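Local coordinates for purine catabolism protein pucG (PDB 3ISL), which catalyses the PLP-dependent transamination between (S)-ureidoglycine and glyoxylate, yielding oxalurate and glycine in purine catabolism, at the interface of chains A and B. Numbering follows the deposited sequence. Chains: chain A/B, Purine catabolism protein pucG.

Contact 1: the interface of chains A and B. Residues chain A 9-10, 12, 343; chain B 35, 39-41.
A:Arg12 and B:Asp39 meet in a side-on salt bridge where the N-terminal segment of one subunit of the homodimer crosses the start of helix 40-56 of the other. NE of A:Arg12 gives a hydrogen bond to carboxylate OD2 of B:Asp39 at 2.7 Å, on its syn lone pair. NH2 of A:Arg12 gives a second to OD1 of B:Asp39 at 3.0 Å. This one arrives on the syn side but 20° out of the carboxylate plane. The planes are 27° apart, nearly coplanar, and the carboxylate carbon CG sits at the guanidinium edge, in its plane. The arginine chain bends at chi2 (-51°), which helps bring the NE and NH2 edge to the acid.

The acid is also tied to its own chain: OD1 of B:Asp39 accepts from the backbone N of B:Ala41 at 2.9 Å, on the anti side and from the face opposite to NH2. This bond at the helix N-terminus resembles an N-cap and probably fixes the carboxylate for the arginine.

Apolar groups flank the guanidinium on both faces. It lies between the ring of A:Pro10, whose CG sits over its centre, and CD1 of A:Leu343, nearer the rim of the other face. A:Leu343 CD2 reaches B:Pro40 CD tip to tip at 3.5 Å. Methyl CG1 of B:Val35 packs on the aliphatic CG of A:Arg12, and ring carbon CD of A:Pro10 rests 3.7 Å from methyl CB of B:Ala41.

Contact 2: the interface of chains A and B. Residues chain A 69-70, 72-73, 249; chain B 68, 248, 266.
B:Tyr248 reaches across the dimer to the loop residues A:Gly69 and A:Thr70 and the first turn of helix 71-82 of chain A, a segment that helps form the PLP pocket of this class-V aminotransferase. A:Thr70 and A:Arg72 both belong to that pocket, so the partner subunit packs directly against cofactor-binding residues.

Polar contact is made by the phenol oxygen. Backbone N of A:Thr70 donates to OH of B:Tyr248 at 3.0 Å, and the bond is nearly straight, 168° at the hydrogen. Carbonyl O of B:Asp68 lies at the edge of the tyrosine ring near the same hydroxyl, but their modelled separation is too short to be trusted.

The tyrosine ring is the centre of the apolar packing. Methyl CB of A:Ala73 stands over the centre of one face, 3.4 Å from the ring centroid, in a CH-pi contact. A:Phe249 points its edge at the same face, near CD2: its CZ is 3.7 Å from CD2 of B:Tyr248, which lies in the plane of the phenylalanine ring, and the two side chains cross at about a right angle. Around the rim, in the tyrosine plane, come CB of A:Thr70 and CG of A:Arg72, the latter 3.7 Å from CD1 of B:Tyr248. With CG opposite its backbone N and beside the carbonyl carbon (chi1 180°), B:Tyr248 points its hydroxyl at A:Thr70 and sets its ring face against A:Ala73. Methyl CG2 of A:Thr70 lies against CE1 of B:Tyr248 (3.7 Å) and also faces CB of B:Asp68.

Beyond the tyrosine, the chain of A:Arg72, bent at chi3, sets one guanidinium face, toward its rim, over CA of B:His266, with CZ of A:Arg72 3.7 Å from that CA. The imidazole stands almost perpendicular to the guanidinium, 85° between planes, and has the carboxylate OD1 of B:Asp68 at its edge.

Contact 1: the interface of chains A and B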
loop_
_atom_site.group_PDB
_atom_site.type_symbol
_atom_site.label_atom_id
_atom_site.label_comp_id
_atom_site.label_asym_id
_atom_site.label_seq_id
_atom_site.Cartn_x
_atom_site.Cartn_y
_atom_site.Cartn_z
ATOM N N THR A 9 5.766 5.763 -21.392
ATOM C CA THR A 9 4.396 5.982 -21.060
ATOM C C THR A 9 3.967 7.354 -21.677
ATOM O O THR A 9 4.769 8.299 -21.664
ATOM C CB THR A 9 4.413 5.856 -19.474
ATOM O OG1 THR A 9 3.236 5.250 -18.917
ATOM C CG2 THR A 9 4.899 7.057 -18.774
ATOM N N PRO A 10 2.723 7.467 -22.246
ATOM C CA PRO A 10 2.292 8.750 -22.818
ATOM C C PRO A 10 2.048 9.765 -21.728
ATOM O O PRO A 10 1.887 9.390 -20.549
ATOM C CB PRO A 10 0.960 8.399 -23.538
ATOM C CG PRO A 10 0.407 7.302 -22.695
ATOM C CD PRO A 10 1.626 6.481 -22.262
ATOM N N ARG A 12 -0.591 11.968 -20.245
ATOM C CA ARG A 12 -2.072 12.110 -20.355
ATOM C C ARG A 12 -2.510 13.419 -19.795
ATOM O O ARG A 12 -1.806 14.069 -19.015
ATOM C CB ARG A 12 -2.808 10.978 -19.584
ATOM C CG ARG A 12 -2.495 9.550 -20.043
ATOM C CD ARG A 12 -2.643 9.396 -21.507
ATOM N NE ARG A 12 -2.950 8.018 -21.924
ATOM C CZ ARG A 12 -2.978 7.616 -23.194
ATOM N NH1 ARG A 12 -2.614 8.459 -24.176
ATOM N NH2 ARG A 12 -3.363 6.390 -23.491
ATOM N N LEU A 343 -9.288 9.660 -25.426
ATOM C CA LEU A 343 -8.059 9.039 -24.926
ATOM C C LEU A 343 -7.074 8.768 -26.045
ATOM O O LEU A 343 -5.929 9.174 -25.969
ATOM C CB LEU A 343 -8.352 7.744 -24.130
ATOM C CG LEU A 343 -7.112 7.268 -23.307
ATOM C CD1 LEU A 343 -6.516 8.384 -22.411
ATOM C CD2 LEU A 343 -7.423 5.992 -22.441
ATOM N N VAL B 35 -0.497 7.505 -15.156
ATOM C CA VAL B 35 -1.660 7.197 -15.986
ATOM C C VAL B 35 -2.742 6.444 -15.133
ATOM O O VAL B 35 -2.406 5.843 -14.122
ATOM C CB VAL B 35 -1.228 6.328 -17.250
ATOM C CG1 VAL B 35 -0.307 7.037 -18.113
ATOM C CG2 VAL B 35 -0.617 5.033 -16.839
ATOM N N ASP B 39 -6.357 2.993 -18.160
ATOM C CA ASP B 39 -5.670 3.469 -19.368
ATOM C C ASP B 39 -4.924 2.258 -19.971
ATOM O O ASP B 39 -4.277 1.523 -19.228
ATOM C CB ASP B 39 -4.673 4.553 -18.902
ATOM C CG ASP B 39 -4.028 5.304 -20.048
ATOM O OD1 ASP B 39 -3.560 4.666 -21.019
ATOM O OD2 ASP B 39 -4.012 6.550 -19.977
ATOM N N PRO B 40 -5.008 2.046 -21.307
ATOM C CA PRO B 40 -4.292 0.944 -21.987
ATOM C C PRO B 40 -2.817 0.937 -21.703
ATOM O O PRO B 40 -2.215 -0.134 -21.544
ATOM C CB PRO B 40 -4.535 1.218 -23.503
ATOM C CG PRO B 40 -5.763 2.004 -23.535
ATOM C CD PRO B 40 -5.767 2.860 -22.264
ATOM N N ALA B 41 -2.215 2.107 -21.526
ATOM C CA ALA B 41 -0.807 2.073 -21.099
ATOM C C ALA B 41 -0.632 1.348 -19.781
ATOM O O ALA B 41 0.391 0.641 -19.555
ATOM C CB ALA B 41 -0.206 3.483 -21.039
#

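Contact 2: the interface of chains A and B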
loop_
_atom_site.group_PDB
_atom_site.type_symbol
_atom_site.label_atom_id
_atom_site.label_comp_id
_atom_site.label_asym_id
_atom_site.label_seq_id
_atom_site.Cartn_x
_atom_site.Cartn_y
_atom_site.Cartn_z
ATOM N N GLY A 69 -1.916 1.428 2.071
ATOM C CA GLY A 69 -2.962 0.634 1.450
ATOM C C GLY A 69 -3.656 1.675 0.656
ATOM O O GLY A 69 -3.463 2.880 0.919
ATOM N N THR A 70 -4.451 1.256 -0.314
ATOM C CA THR A 70 -5.314 2.229 -0.956
ATOM C C THR A 70 -6.334 2.804 0.062
ATOM O O THR A 70 -6.392 2.384 1.268
ATOM C CB THR A 70 -5.908 1.711 -2.351
ATOM O OG1 THR A 70 -7.205 1.108 -2.197
ATOM C CG2 THR A 70 -4.952 0.722 -3.006
ATOM N N ARG A 72 -9.397 2.485 0.469
ATOM C CA ARG A 72 -10.379 1.559 1.020
ATOM C C ARG A 72 -9.780 0.516 1.974
ATOM O O ARG A 72 -10.522 -0.092 2.739
ATOM C CB ARG A 72 -11.217 0.883 -0.085
ATOM C CG ARG A 72 -10.605 -0.301 -0.737
ATOM C CD ARG A 72 -11.482 -0.637 -1.976
ATOM N NE ARG A 72 -11.514 0.443 -2.989
ATOM C CZ ARG A 72 -12.345 0.489 -4.049
ATOM N NH1 ARG A 72 -13.272 -0.448 -4.247
ATOM N NH2 ARG A 72 -12.268 1.502 -4.920
ATOM N N ALA A 73 -8.451 0.365 1.966
ATOM C CA ALA A 73 -7.761 -0.347 3.045
ATOM C C ALA A 73 -7.787 0.559 4.286
ATOM O O ALA A 73 -7.853 0.055 5.400
ATOM C CB ALA A 73 -6.325 -0.648 2.647
ATOM N N PHE A 249 -4.420 -4.265 9.373
ATOM C CA PHE A 249 -5.330 -3.122 9.665
ATOM C C PHE A 249 -5.621 -2.877 11.167
ATOM O O PHE A 249 -6.598 -2.203 11.514
ATOM C CB PHE A 249 -6.640 -3.269 8.845
ATOM C CG PHE A 249 -6.429 -3.309 7.332
ATOM C CD1 PHE A 249 -5.496 -2.458 6.704
ATOM C CD2 PHE A 249 -7.154 -4.203 6.549
ATOM C CE1 PHE A 249 -5.288 -2.501 5.312
ATOM C CE2 PHE A 249 -6.964 -4.258 5.149
ATOM C CZ PHE A 249 -6.013 -3.418 4.540
ATOM N N ASP B 68 -1.453 -4.304 -3.014
ATOM C CA ASP B 68 -1.061 -2.974 -2.596
ATOM C C ASP B 68 -1.014 -2.897 -1.065
ATOM O O ASP B 68 -1.927 -2.387 -0.398
ATOM C CB ASP B 68 -1.981 -1.922 -3.255
ATOM C CG ASP B 68 -1.809 -1.850 -4.783
ATOM O OD1 ASP B 68 -2.523 -1.063 -5.442
ATOM O OD2 ASP B 68 -0.935 -2.584 -5.323
ATOM N N TYR B 248 -10.501 -5.910 0.977
ATOM C CA TYR B 248 -9.309 -5.346 0.312
ATOM C C TYR B 248 -8.284 -6.442 0.016
ATOM O O TYR B 248 -7.553 -6.346 -0.969
ATOM C CB TYR B 248 -8.717 -4.202 1.147
ATOM C CG TYR B 248 -7.499 -3.539 0.583
ATOM C CD1 TYR B 248 -7.619 -2.376 -0.202
ATOM C CD2 TYR B 248 -6.220 -4.031 0.861
ATOM C CE1 TYR B 248 -6.500 -1.740 -0.706
ATOM C CE2 TYR B 248 -5.078 -3.420 0.341
ATOM C CZ TYR B 248 -5.222 -2.270 -0.428
ATOM O OH TYR B 248 -4.111 -1.637 -0.924
ATOM N N HIS B 266 -10.077 -1.651 -6.543
ATOM C CA HIS B 266 -9.289 -0.639 -5.826
ATOM C C HIS B 266 -8.469 0.154 -6.883
ATOM O O HIS B 266 -8.257 -0.323 -8.012
ATOM C CB HIS B 266 -8.325 -1.324 -4.822
ATOM C CG HIS B 266 -7.348 -2.266 -5.478
ATOM N ND1 HIS B 266 -6.021 -1.948 -5.684
ATOM C CD2 HIS B 266 -7.539 -3.475 -6.059
ATOM C CE1 HIS B 266 -5.433 -2.935 -6.339
ATOM N NE2 HIS B 266 -6.332 -3.879 -6.571
#

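Contact 1 and contact 2 belong to the same two-fold interface, with the centres of their C-alpha atoms about 23 Å apart, and have no residue in common. Each recurs with the chains exchanged. Contact 1 joins the N-terminal segment and helix 335-346 of one subunit to the start of helix 40-56 of the other, whereas contact 2 lies beside the cofactor pocket and involves helix 71-82. Contact 1 therefore probably helps hold the N-terminal segment against the partner, while contact 2 brings residues of both subunits together beside a PLP site. Together they suggest that dimerisation supports the active-site architecture as well as subunit association.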